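Local coordinates for protein UDP-glucose 4-epimerase (Campylobacter jejuni subsp. jejuni serotype O:2, PDB 7K3P) that catalyses the NAD-dependent C4 epimerisation of UDP-glucose to UDP-galactose, and acts on the N-acetylglucosamine form of the substrate as well, at residues I98-F101 and E102-N106; Y110-N113 and N114-T118; I159-Y162 and G163-K166. The protein carries 2 engineered substitutions. One frame throughout, in Å; residues are numbered along the deposited sequence.

Contact 1. Residues I98-F101 and E102-N106; sequences IEVF and ESMQN. With NAD (nicotinamide-adenine-dinucleotide), chain C.
V100 and S103 meet through the opening turn of the short helix 100-105, and backbone and hydroxyl bonds carry most of the contact. V100 O is gripped twice: M104 N reaches it at 3.1 Å, and S103 OG at 2.7 Å lies in the carbonyl plane, on a lone pair. The serine hydroxyl can fold back this far because it sits between its own backbone N and carbonyl carbon (chi1 75°). One residue earlier, at the N-cap, E99 O takes S103 N at 3.0 Å and closes the first helical turn. Apolar packing is lighter: M104 SD lies 4.2 Å from V100 CG1, the two side chains crossing at a slant. On the exposed flank the amide of Q105 stands almost perpendicular to the F101 ring, its CD 3.4 Å from F101 CE1. The cofactor touches the stretch at I98, whose CG2 packs 3.4 Å from NAD C2D while CD1 lies against the pyrophosphate. The acids point elsewhere: E99 accepts from the backbone of D199 and Y200, and E102 bonds Y110 and pairs with K109. Helix 100-105 directly precedes helix 107-127, with V100 and S103 facing the start of helix 161-179, where S103 OG also receives a weak bond from Y162 N, while the loop carrying D199 and Y200 borders E99, F101 and E102.

Contact 2. Residues Y110-N113 and N114-T118; sequences YYMN and NTVNT. With NAD (nicotinamide-adenine-dinucleotide), chain C.
N113 and N117 face the NAD adenine from successive turns of helix 107-127, their amide planes 80° apart. The N113 side chain swings opposite its backbone N (chi1 -160°), which carries its amide off the helix to the purine. OD1 accepts from NAD N6A at 2.7 Å and ND2 donates to NAD N7A at 3.1 Å, both nearly straight; S97 OG bonds ND2 as well. N117 keeps its side chain beside its backbone N, with ND2 3.0 Å from N113 OD1, and a water bonded to both of these atoms bridges them. On the other flanks neighbouring side chains run alongside each other: M112 SD lies 4.0 Å from V116 CG2, and T115 OG1 sits at the edge of the Y111 ring while bonding S165 O. N114 stands beside the Y110 ring and sends OD1 to S97 N. The backbone widens here into a pi-type turn, with V116 N bonded to Y111 O at 2.8 Å and N117 N to M112 O at 3.2 Å. Because the two ends of the N113 amide meet a donor and an acceptor of adenine, its flip state is fixed, and the pair of bonds reads the base by its amino group and its ring nitrogen N7A.

Contact 3. Residues I159-Y162 and G163-K166; sequences INPY and GRSK. With NAD (nicotinamide-adenine-dinucleotide), chain C.
Y162 and K166, one helical turn apart, reach the same NAD ribose by different torsions. The Y162 ring extends opposite its backbone N (chi1 168°), whereas K166 bends at chi2 (-71°) and then runs straight, crossing the ring obliquely with CE 4.0 Å from Y162 CE1. Y162 OH and NAD O2D share a hydrogen bond of 2.7 Å, the ribose oxygen lying at the ring edge in its plane; K166 NZ donates to NAD O3D at 2.8 Å and is also bonded to S136 O. Behind them the start of helix 161-179 is firmly tied. N160, the N-cap, turns its side chain back so that OD1 accepts from G163 N at 2.8 Å, while its O takes R164 N at 3.0 Å. Y162 O receives two donors from the same face of its plane, S165 OG at 2.8 Å and K166 N at 3.2 Å. The R164 guanidinium lies with one face over N160 C, 3.4 Å from NH2, and a water in its plane links NH2 to I159 O; its NE forms a salt bridge to D175 of the second subunit. The spacing of tyrosine and lysine matches the YxxxK signature of short-chain dehydrogenase/reductase enzymes, in which the tyrosine is the usual acid-base residue. A role of that kind is probable for Y162. Anchoring both ribose hydroxyls from one helical turn would probably fix the position of the nicotinamide half of the cofactor.

Overall arrangement
All three contacts are local, along short helical stretches beside the cofactor. Contacts 2 and 3 are largely buried; contact 1 only partly, with M104 and Q105 exposed. Contact 1 offers NAD an apolar isoleucine, contact 2 an amide for adenine, contact 3 a hydroxyl and an amine for the nicotinamide ribose. N160 caps helix 161-179 with its side chain in contact 3, whereas E99, at the N-cap position of contact 1, turns its carboxylate away to D199 and Y200; contact 2 lies mid-helix, with a pi-type turn. Each touches the other two: Y110 joins contacts 1 and 2, and S103 and S165 link them to contact 3. Y111 and R164 share D175 of the second subunit.

Contact 1. Residues I98-F101 and E102-N106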
loop_
_atom_site.group_PDB
_atom_site.type_symbol
_atom_site.label_atom_id
_atom_site.label_comp_id
_atom_site.label_asym_id
_atom_site.label_seq_id
_atom_site.Cartn_x
_atom_site.Cartn_y
_atom_site.Cartn_z
ATOM N N ILE A 98 8.162 -11.402 -8.253
ATOM C CA ILE A 98 6.953 -11.805 -8.985
ATOM C C ILE A 98 6.312 -13.152 -8.604
ATOM O O ILE A 98 5.403 -13.600 -9.296
ATOM C CB ILE A 98 7.221 -11.840 -10.507
ATOM C CG1 ILE A 98 8.035 -13.096 -10.866
ATOM C CG2 ILE A 98 7.914 -10.538 -10.961
ATOM C CD1 ILE A 98 8.290 -13.301 -12.362
ATOM N N GLU A 99 6.774 -13.785 -7.529
ATOM C CA GLU A 99 6.314 -15.137 -7.177
ATOM C C GLU A 99 5.343 -15.141 -5.993
ATOM O O GLU A 99 5.750 -14.914 -4.839
ATOM C CB GLU A 99 7.512 -16.049 -6.857
ATOM C CG GLU A 99 8.671 -15.910 -7.844
ATOM C CD GLU A 99 9.239 -17.238 -8.303
ATOM O OE1 GLU A 99 8.499 -18.245 -8.306
ATOM O OE2 GLU A 99 10.434 -17.276 -8.669
ATOM N N VAL A 100 4.073 -15.408 -6.291
ATOM C CA VAL A 100 3.028 -15.514 -5.276
ATOM C C VAL A 100 3.464 -16.389 -4.097
ATOM O O VAL A 100 3.412 -15.960 -2.944
ATOM C CB VAL A 100 1.710 -16.041 -5.885
ATOM C CG1 VAL A 100 0.784 -16.620 -4.802
ATOM C CG2 VAL A 100 0.996 -14.936 -6.668
ATOM N N PHE A 101 3.925 -17.603 -4.388
ATOM C CA PHE A 101 4.311 -18.527 -3.323
ATOM C C PHE A 101 5.383 -17.944 -2.399
ATOM O O PHE A 101 5.308 -18.097 -1.176
ATOM C CB PHE A 101 4.765 -19.876 -3.891
ATOM C CG PHE A 101 4.924 -20.948 -2.840
ATOM C CD1 PHE A 101 6.066 -21.002 -2.041
ATOM C CD2 PHE A 101 3.924 -21.892 -2.642
ATOM C CE1 PHE A 101 6.209 -21.986 -1.066
ATOM C CE2 PHE A 101 4.063 -22.880 -1.673
ATOM C CZ PHE A 101 5.207 -22.925 -0.883
ATOM N N GLU A 102 6.382 -17.279 -2.977
ATOM C CA GLU A 102 7.440 -16.685 -2.167
ATOM C C GLU A 102 6.883 -15.548 -1.315
ATOM O O GLU A 102 7.332 -15.340 -0.189
ATOM C CB GLU A 102 8.596 -16.176 -3.040
ATOM C CG GLU A 102 9.802 -15.668 -2.239
ATOM C CD GLU A 102 10.807 -14.884 -3.094
ATOM O OE1 GLU A 102 10.435 -14.401 -4.194
ATOM O OE2 GLU A 102 11.967 -14.750 -2.653
ATOM N N SER A 103 5.904 -14.816 -1.846
ATOM C CA SER A 103 5.375 -13.641 -1.142
ATOM C C SER A 103 4.599 -14.038 0.110
ATOM O O SER A 103 4.566 -13.292 1.097
ATOM C CB SER A 103 4.487 -12.785 -2.059
ATOM O OG SER A 103 3.212 -13.381 -2.275
ATOM N N MET A 104 3.972 -15.211 0.063
ATOM C CA MET A 104 3.266 -15.745 1.225
ATOM C C MET A 104 4.246 -16.057 2.342
ATOM O O MET A 104 3.954 -15.832 3.518
ATOM C CB MET A 104 2.455 -16.988 0.836
ATOM C CG MET A 104 1.314 -16.678 -0.131
ATOM S SD MET A 104 0.520 -18.110 -0.927
ATOM C CE MET A 104 -0.273 -18.900 0.477
ATOM N N GLN A 105 5.429 -16.541 1.974
ATOM C CA GLN A 105 6.448 -16.862 2.971
ATOM C C GLN A 105 7.268 -15.656 3.420
ATOM O O GLN A 105 7.727 -15.606 4.558
ATOM C CB GLN A 105 7.374 -17.970 2.462
ATOM C CG GLN A 105 6.756 -19.353 2.601
ATOM C CD GLN A 105 7.377 -20.370 1.667
ATOM O OE1 GLN A 105 8.209 -20.032 0.819
ATOM N NE2 GLN A 105 6.975 -21.630 1.818
ATOM N N ASN A 106 7.441 -14.684 2.526
ATOM C CA ASN A 106 8.319 -13.557 2.797
ATOM C C ASN A 106 7.648 -12.278 2.317
ATOM O O ASN A 106 8.099 -11.660 1.352
ATOM C CB ASN A 106 9.658 -13.770 2.066
ATOM C CG ASN A 106 10.726 -12.768 2.473
ATOM O OD1 ASN A 106 10.457 -11.793 3.184
ATOM N ND2 ASN A 106 11.954 -13.006 2.019
HETATM P PA NAD C . 11.688 -10.793 -14.240
HETATM O O1A NAD C . 12.204 -11.273 -12.905
HETATM O O2A NAD C . 12.292 -11.587 -15.363
HETATM O O5B NAD C . 12.071 -9.281 -14.482
HETATM C C5B NAD C . 12.305 -8.474 -13.364
HETATM C C4B NAD C . 13.517 -7.660 -13.591
HETATM O O4B NAD C . 13.605 -6.596 -12.688
HETATM C C3B NAD C . 14.809 -8.520 -13.436
HETATM O O3B NAD C . 15.769 -8.489 -14.559
HETATM C C2B NAD C . 15.348 -8.095 -12.049
HETATM O O2B NAD C . 16.702 -8.209 -11.935
HETATM C C1B NAD C . 14.869 -6.678 -12.024
HETATM N N9A NAD C . 14.794 -6.133 -10.659
HETATM C C8A NAD C . 14.119 -6.658 -9.616
HETATM N N7A NAD C . 14.293 -5.904 -8.519
HETATM C C5A NAD C . 15.083 -4.867 -8.821
HETATM C C6A NAD C . 15.606 -3.782 -8.097
HETATM N N6A NAD C . 15.274 -3.622 -6.701
HETATM N N1A NAD C . 16.388 -2.875 -8.714
HETATM C C2A NAD C . 16.714 -2.987 -10.014
HETATM N N3A NAD C . 16.240 -4.042 -10.755
HETATM C C4A NAD C . 15.429 -4.984 -10.191
HETATM O O3 NAD C . 10.104 -10.923 -14.220
HETATM P PN NAD C . 9.198 -10.782 -15.504
HETATM O O1N NAD C . 9.997 -10.216 -16.663
HETATM O O2N NAD C . 8.674 -12.145 -15.841
HETATM O O5D NAD C . 8.001 -9.814 -15.141
HETATM C C5D NAD C . 8.242 -8.427 -15.144
HETATM C C4D NAD C . 7.049 -7.654 -14.609
HETATM O O4D NAD C . 5.846 -8.096 -15.198
HETATM C C3D NAD C . 6.916 -7.673 -13.090
HETATM O O3D NAD C . 6.503 -6.442 -12.650
HETATM C C2D NAD C . 5.823 -8.614 -12.804
HETATM O O2D NAD C . 5.166 -8.375 -11.615
HETATM C C1D NAD C . 4.950 -8.450 -14.076
HETATM N N1N NAD C . 4.054 -9.653 -14.405
HETATM C C2N NAD C . 4.711 -10.795 -14.822
HETATM C C3N NAD C . 3.965 -11.925 -15.143
HETATM C C7N NAD C . 4.669 -13.177 -15.599
HETATM O O7N NAD C . 5.886 -13.240 -15.672
HETATM N N7N NAD C . 3.885 -14.316 -15.942
HETATM C C4N NAD C . 2.587 -11.885 -15.050
HETATM C C5N NAD C . 1.944 -10.742 -14.633
HETATM C C6N NAD C . 2.680 -9.596 -14.301
#

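Contact 2. Residues Y110-N113 and N114-T118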
loop_
_atom_site.group_PDB
_atom_site.type_symbol
_atom_site.label_atom_id
_atom_site.label_comp_id
_atom_site.label_asym_id
_atom_site.label_seq_id
_atom_site.Cartn_x
_atom_site.Cartn_y
_atom_site.Cartn_z
ATOM N N TYR A 110 8.406 -8.537 -0.659
ATOM C CA TYR A 110 7.506 -8.072 -1.714
ATOM C C TYR A 110 7.088 -6.615 -1.505
ATOM O O TYR A 110 7.172 -5.803 -2.424
ATOM C CB TYR A 110 6.332 -9.051 -1.900
ATOM C CG TYR A 110 6.825 -10.212 -2.723
ATOM C CD1 TYR A 110 7.749 -11.114 -2.200
ATOM C CD2 TYR A 110 6.454 -10.350 -4.054
ATOM C CE1 TYR A 110 8.259 -12.143 -2.974
ATOM C CE2 TYR A 110 6.949 -11.374 -4.825
ATOM C CZ TYR A 110 7.850 -12.266 -4.285
ATOM O OH TYR A 110 8.350 -13.274 -5.072
ATOM N N TYR A 111 6.695 -6.264 -0.288
ATOM C CA TYR A 111 6.391 -4.874 -0.003
ATOM C C TYR A 111 7.591 -3.933 -0.178
ATOM O O TYR A 111 7.408 -2.776 -0.561
ATOM C CB TYR A 111 5.775 -4.721 1.389
ATOM C CG TYR A 111 4.383 -5.310 1.475
ATOM C CD1 TYR A 111 3.332 -4.777 0.717
ATOM C CD2 TYR A 111 4.115 -6.396 2.304
ATOM C CE1 TYR A 111 2.045 -5.313 0.788
ATOM C CE2 TYR A 111 2.820 -6.950 2.386
ATOM C CZ TYR A 111 1.802 -6.406 1.625
ATOM O OH TYR A 111 0.538 -6.933 1.706
ATOM N N MET A 112 8.801 -4.414 0.119
ATOM C CA MET A 112 10.010 -3.609 -0.069
ATOM C C MET A 112 10.373 -3.485 -1.549
ATOM O O MET A 112 10.553 -2.385 -2.048
ATOM C CB MET A 112 11.204 -4.187 0.709
ATOM C CG MET A 112 11.071 -4.047 2.224
ATOM S SD MET A 112 10.996 -2.339 2.819
ATOM C CE MET A 112 12.696 -1.820 2.581
ATOM N N ASN A 113 10.482 -4.609 -2.246
ATOM C CA ASN A 113 11.009 -4.565 -3.602
ATOM C C ASN A 113 9.969 -4.078 -4.612
ATOM O O ASN A 113 10.303 -3.473 -5.635
ATOM C CB ASN A 113 11.569 -5.920 -4.025
ATOM C CG ASN A 113 12.538 -5.800 -5.197
ATOM O OD1 ASN A 113 13.397 -4.908 -5.219
ATOM N ND2 ASN A 113 12.395 -6.682 -6.183
ATOM N N ASN A 114 8.703 -4.317 -4.306
ATOM C CA ASN A 114 7.636 -3.843 -5.176
ATOM C C ASN A 114 7.086 -2.487 -4.727
ATOM O O ASN A 114 7.427 -1.459 -5.301
ATOM C CB ASN A 114 6.547 -4.915 -5.287
ATOM C CG ASN A 114 7.065 -6.198 -5.909
ATOM O OD1 ASN A 114 8.222 -6.272 -6.344
ATOM N ND2 ASN A 114 6.212 -7.219 -5.971
ATOM N N THR A 115 6.277 -2.474 -3.675
ATOM C CA THR A 115 5.592 -1.251 -3.249
ATOM C C THR A 115 6.520 -0.096 -2.844
ATOM O O THR A 115 6.314 1.059 -3.242
ATOM C CB THR A 115 4.659 -1.555 -2.075
ATOM O OG1 THR A 115 3.896 -2.741 -2.377
ATOM C CG2 THR A 115 3.739 -0.395 -1.816
ATOM N N VAL A 116 7.526 -0.393 -2.029
ATOM C CA VAL A 116 8.424 0.658 -1.553
ATOM C C VAL A 116 9.275 1.235 -2.685
ATOM O O VAL A 116 9.334 2.447 -2.856
ATOM C CB VAL A 116 9.311 0.166 -0.388
ATOM C CG1 VAL A 116 10.482 1.116 -0.157
ATOM C CG2 VAL A 116 8.479 0.038 0.884
ATOM N N ASN A 117 9.940 0.373 -3.444
ATOM C CA ASN A 117 10.793 0.846 -4.530
ATOM C C ASN A 117 9.974 1.597 -5.562
ATOM O O ASN A 117 10.422 2.604 -6.127
ATOM C CB ASN A 117 11.539 -0.318 -5.197
ATOM C CG ASN A 117 12.701 -0.807 -4.357
ATOM O OD1 ASN A 117 13.067 -0.149 -3.403
ATOM N ND2 ASN A 117 13.276 -1.961 -4.705
ATOM N N THR A 118 8.766 1.105 -5.807
ATOM C CA THR A 118 7.898 1.751 -6.790
ATOM C C THR A 118 7.455 3.112 -6.297
ATOM O O THR A 118 7.358 4.063 -7.072
ATOM C CB THR A 118 6.690 0.854 -7.166
ATOM O OG1 THR A 118 7.182 -0.333 -7.800
ATOM C CG2 THR A 118 5.762 1.587 -8.142
HETATM P PA NAD C . 11.688 -10.793 -14.240
HETATM O O1A NAD C . 12.204 -11.273 -12.905
HETATM O O2A NAD C . 12.292 -11.587 -15.363
HETATM O O5B NAD C . 12.071 -9.281 -14.482
HETATM C C5B NAD C . 12.305 -8.474 -13.364
HETATM C C4B NAD C . 13.517 -7.660 -13.591
HETATM O O4B NAD C . 13.605 -6.596 -12.688
HETATM C C3B NAD C . 14.809 -8.520 -13.436
HETATM O O3B NAD C . 15.769 -8.489 -14.559
HETATM C C2B NAD C . 15.348 -8.095 -12.049
HETATM O O2B NAD C . 16.702 -8.209 -11.935
HETATM C C1B NAD C . 14.869 -6.678 -12.024
HETATM N N9A NAD C . 14.794 -6.133 -10.659
HETATM C C8A NAD C . 14.119 -6.658 -9.616
HETATM N N7A NAD C . 14.293 -5.904 -8.519
HETATM C C5A NAD C . 15.083 -4.867 -8.821
HETATM C C6A NAD C . 15.606 -3.782 -8.097
HETATM N N6A NAD C . 15.274 -3.622 -6.701
HETATM N N1A NAD C . 16.388 -2.875 -8.714
HETATM C C2A NAD C . 16.714 -2.987 -10.014
HETATM N N3A NAD C . 16.240 -4.042 -10.755
HETATM C C4A NAD C . 15.429 -4.984 -10.191
HETATM O O3 NAD C . 10.104 -10.923 -14.220
HETATM P PN NAD C . 9.198 -10.782 -15.504
HETATM O O1N NAD C . 9.997 -10.216 -16.663
HETATM O O2N NAD C . 8.674 -12.145 -15.841
HETATM O O5D NAD C . 8.001 -9.814 -15.141
HETATM C C5D NAD C . 8.242 -8.427 -15.144
HETATM C C4D NAD C . 7.049 -7.654 -14.609
HETATM O O4D NAD C . 5.846 -8.096 -15.198
HETATM C C3D NAD C . 6.916 -7.673 -13.090
HETATM O O3D NAD C . 6.503 -6.442 -12.650
HETATM C C2D NAD C . 5.823 -8.614 -12.804
HETATM O O2D NAD C . 5.166 -8.375 -11.615
HETATM C C1D NAD C . 4.950 -8.450 -14.076
HETATM N N1N NAD C . 4.054 -9.653 -14.405
HETATM C C2N NAD C . 4.711 -10.795 -14.822
HETATM C C3N NAD C . 3.965 -11.925 -15.143
HETATM C C7N NAD C . 4.669 -13.177 -15.599
HETATM O O7N NAD C . 5.886 -13.240 -15.672
HETATM N N7N NAD C . 3.885 -14.316 -15.942
HETATM C C4N NAD C . 2.587 -11.885 -15.050
HETATM C C5N NAD C . 1.944 -10.742 -14.633
HETATM C C6N NAD C . 2.680 -9.596 -14.301
HETATM O O HOH W 1 9.041 -2.573 -8.002
HETATM O O HOH W 2 14.942 -3.949 -3.414
#

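Contact 3. Residues I159-Y162 and G163-K166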
loop_
_atom_site.group_PDB
_atom_site.type_symbol
_atom_site.label_atom_id
_atom_site.label_comp_id
_atom_site.label_asym_id
_atom_site.label_seq_id
_atom_site.Cartn_x
_atom_site.Cartn_y
_atom_site.Cartn_z
ATOM N N ILE A 159 -5.369 -11.652 -2.701
ATOM C CA ILE A 159 -5.397 -12.620 -1.613
ATOM C C ILE A 159 -3.995 -13.062 -1.202
ATOM O O ILE A 159 -3.840 -14.005 -0.433
ATOM C CB ILE A 159 -6.224 -13.869 -1.987
ATOM C CG1 ILE A 159 -5.602 -14.576 -3.194
ATOM C CG2 ILE A 159 -7.662 -13.478 -2.284
ATOM C CD1 ILE A 159 -6.283 -15.901 -3.553
ATOM N N ASN A 160 -2.970 -12.396 -1.725
ATOM C CA ASN A 160 -1.612 -12.667 -1.273
ATOM C C ASN A 160 -0.786 -11.389 -1.281
ATOM O O ASN A 160 -1.207 -10.387 -1.855
ATOM C CB ASN A 160 -0.960 -13.753 -2.125
ATOM C CG ASN A 160 -1.030 -13.443 -3.600
ATOM O OD1 ASN A 160 -0.352 -12.525 -4.084
ATOM N ND2 ASN A 160 -1.856 -14.203 -4.332
ATOM N N PRO A 161 0.378 -11.407 -0.612
ATOM C CA PRO A 161 1.153 -10.167 -0.504
ATOM C C PRO A 161 1.670 -9.684 -1.862
ATOM O O PRO A 161 1.793 -8.468 -2.042
ATOM C CB PRO A 161 2.309 -10.554 0.430
ATOM C CG PRO A 161 1.754 -11.757 1.243
ATOM C CD PRO A 161 0.930 -12.497 0.220
ATOM N N TYR A 162 1.970 -10.592 -2.793
ATOM C CA TYR A 162 2.371 -10.155 -4.127
ATOM C C TYR A 162 1.260 -9.311 -4.746
ATOM O O TYR A 162 1.499 -8.186 -5.194
ATOM C CB TYR A 162 2.708 -11.340 -5.038
ATOM C CG TYR A 162 2.845 -10.964 -6.515
ATOM C CD1 TYR A 162 3.900 -10.164 -6.961
ATOM C CD2 TYR A 162 1.918 -11.407 -7.457
ATOM C CE1 TYR A 162 4.028 -9.817 -8.301
ATOM C CE2 TYR A 162 2.040 -11.069 -8.800
ATOM C CZ TYR A 162 3.098 -10.281 -9.214
ATOM O OH TYR A 162 3.212 -9.967 -10.543
ATOM N N GLY A 163 0.039 -9.844 -4.760
ATOM C CA GLY A 163 -1.089 -9.113 -5.320
ATOM C C GLY A 163 -1.350 -7.785 -4.625
ATOM O O GLY A 163 -1.627 -6.770 -5.285
ATOM N N ARG A 164 -1.278 -7.788 -3.296
ATOM C CA ARG A 164 -1.444 -6.563 -2.519
ATOM C C ARG A 164 -0.344 -5.550 -2.815
ATOM O O ARG A 164 -0.611 -4.347 -2.876
ATOM C CB ARG A 164 -1.478 -6.860 -1.006
ATOM C CG ARG A 164 -2.787 -7.479 -0.533
ATOM C CD ARG A 164 -2.856 -7.644 0.973
ATOM N NE ARG A 164 -2.241 -8.890 1.417
ATOM C CZ ARG A 164 -2.861 -10.071 1.409
ATOM N NH1 ARG A 164 -4.107 -10.150 0.964
ATOM N NH2 ARG A 164 -2.238 -11.172 1.836
ATOM N N SER A 165 0.890 -6.031 -2.975
ATOM C CA SER A 165 2.028 -5.128 -3.172
ATOM C C SER A 165 1.899 -4.375 -4.494
ATOM O O SER A 165 2.334 -3.230 -4.613
ATOM C CB SER A 165 3.372 -5.882 -3.109
ATOM O OG SER A 165 3.625 -6.648 -4.274
ATOM N N LYS A 166 1.301 -5.028 -5.487
ATOM C CA LYS A 166 1.073 -4.413 -6.791
ATOM C C LYS A 166 -0.107 -3.447 -6.763
ATOM O O LYS A 166 -0.038 -2.355 -7.329
ATOM C CB LYS A 166 0.883 -5.502 -7.850
ATOM C CG LYS A 166 2.184 -6.230 -8.206
ATOM C CD LYS A 166 3.116 -5.306 -9.016
ATOM C CE LYS A 166 4.164 -6.109 -9.746
ATOM N NZ LYS A 166 5.011 -5.223 -10.605
HETATM P PA NAD C . 11.688 -10.793 -14.240
HETATM O O1A NAD C . 12.204 -11.273 -12.905
HETATM O O2A NAD C . 12.292 -11.587 -15.363
HETATM O O5B NAD C . 12.071 -9.281 -14.482
HETATM C C5B NAD C . 12.305 -8.474 -13.364
HETATM C C4B NAD C . 13.517 -7.660 -13.591
HETATM O O4B NAD C . 13.605 -6.596 -12.688
HETATM C C3B NAD C . 14.809 -8.520 -13.436
HETATM O O3B NAD C . 15.769 -8.489 -14.559
HETATM C C2B NAD C . 15.348 -8.095 -12.049
HETATM O O2B NAD C . 16.702 -8.209 -11.935
HETATM C C1B NAD C . 14.869 -6.678 -12.024
HETATM N N9A NAD C . 14.794 -6.133 -10.659
HETATM C C8A NAD C . 14.119 -6.658 -9.616
HETATM N N7A NAD C . 14.293 -5.904 -8.519
HETATM C C5A NAD C . 15.083 -4.867 -8.821
HETATM C C6A NAD C . 15.606 -3.782 -8.097
HETATM N N6A NAD C . 15.274 -3.622 -6.701
HETATM N N1A NAD C . 16.388 -2.875 -8.714
HETATM C C2A NAD C . 16.714 -2.987 -10.014
HETATM N N3A NAD C . 16.240 -4.042 -10.755
HETATM C C4A NAD C . 15.429 -4.984 -10.191
HETATM O O3 NAD C . 10.104 -10.923 -14.220
HETATM P PN NAD C . 9.198 -10.782 -15.504
HETATM O O1N NAD C . 9.997 -10.216 -16.663
HETATM O O2N NAD C . 8.674 -12.145 -15.841
HETATM O O5D NAD C . 8.001 -9.814 -15.141
HETATM C C5D NAD C . 8.242 -8.427 -15.144
HETATM C C4D NAD C . 7.049 -7.654 -14.609
HETATM O O4D NAD C . 5.846 -8.096 -15.198
HETATM C C3D NAD C . 6.916 -7.673 -13.090
HETATM O O3D NAD C . 6.503 -6.442 -12.650
HETATM C C2D NAD C . 5.823 -8.614 -12.804
HETATM O O2D NAD C . 5.166 -8.375 -11.615
HETATM C C1D NAD C . 4.950 -8.450 -14.076
HETATM N N1N NAD C . 4.054 -9.653 -14.405
HETATM C C2N NAD C . 4.711 -10.795 -14.822
HETATM C C3N NAD C . 3.965 -11.925 -15.143
HETATM C C7N NAD C . 4.669 -13.177 -15.599
HETATM O O7N NAD C . 5.886 -13.240 -15.672
HETATM N N7N NAD C . 3.885 -14.316 -15.942
HETATM C C4N NAD C . 2.587 -11.885 -15.050
HETATM C C5N NAD C . 1.944 -10.742 -14.633
HETATM C C6N NAD C . 2.680 -9.596 -14.301
HETATM O O HOH W 3 -2.671 -14.241 2.316
#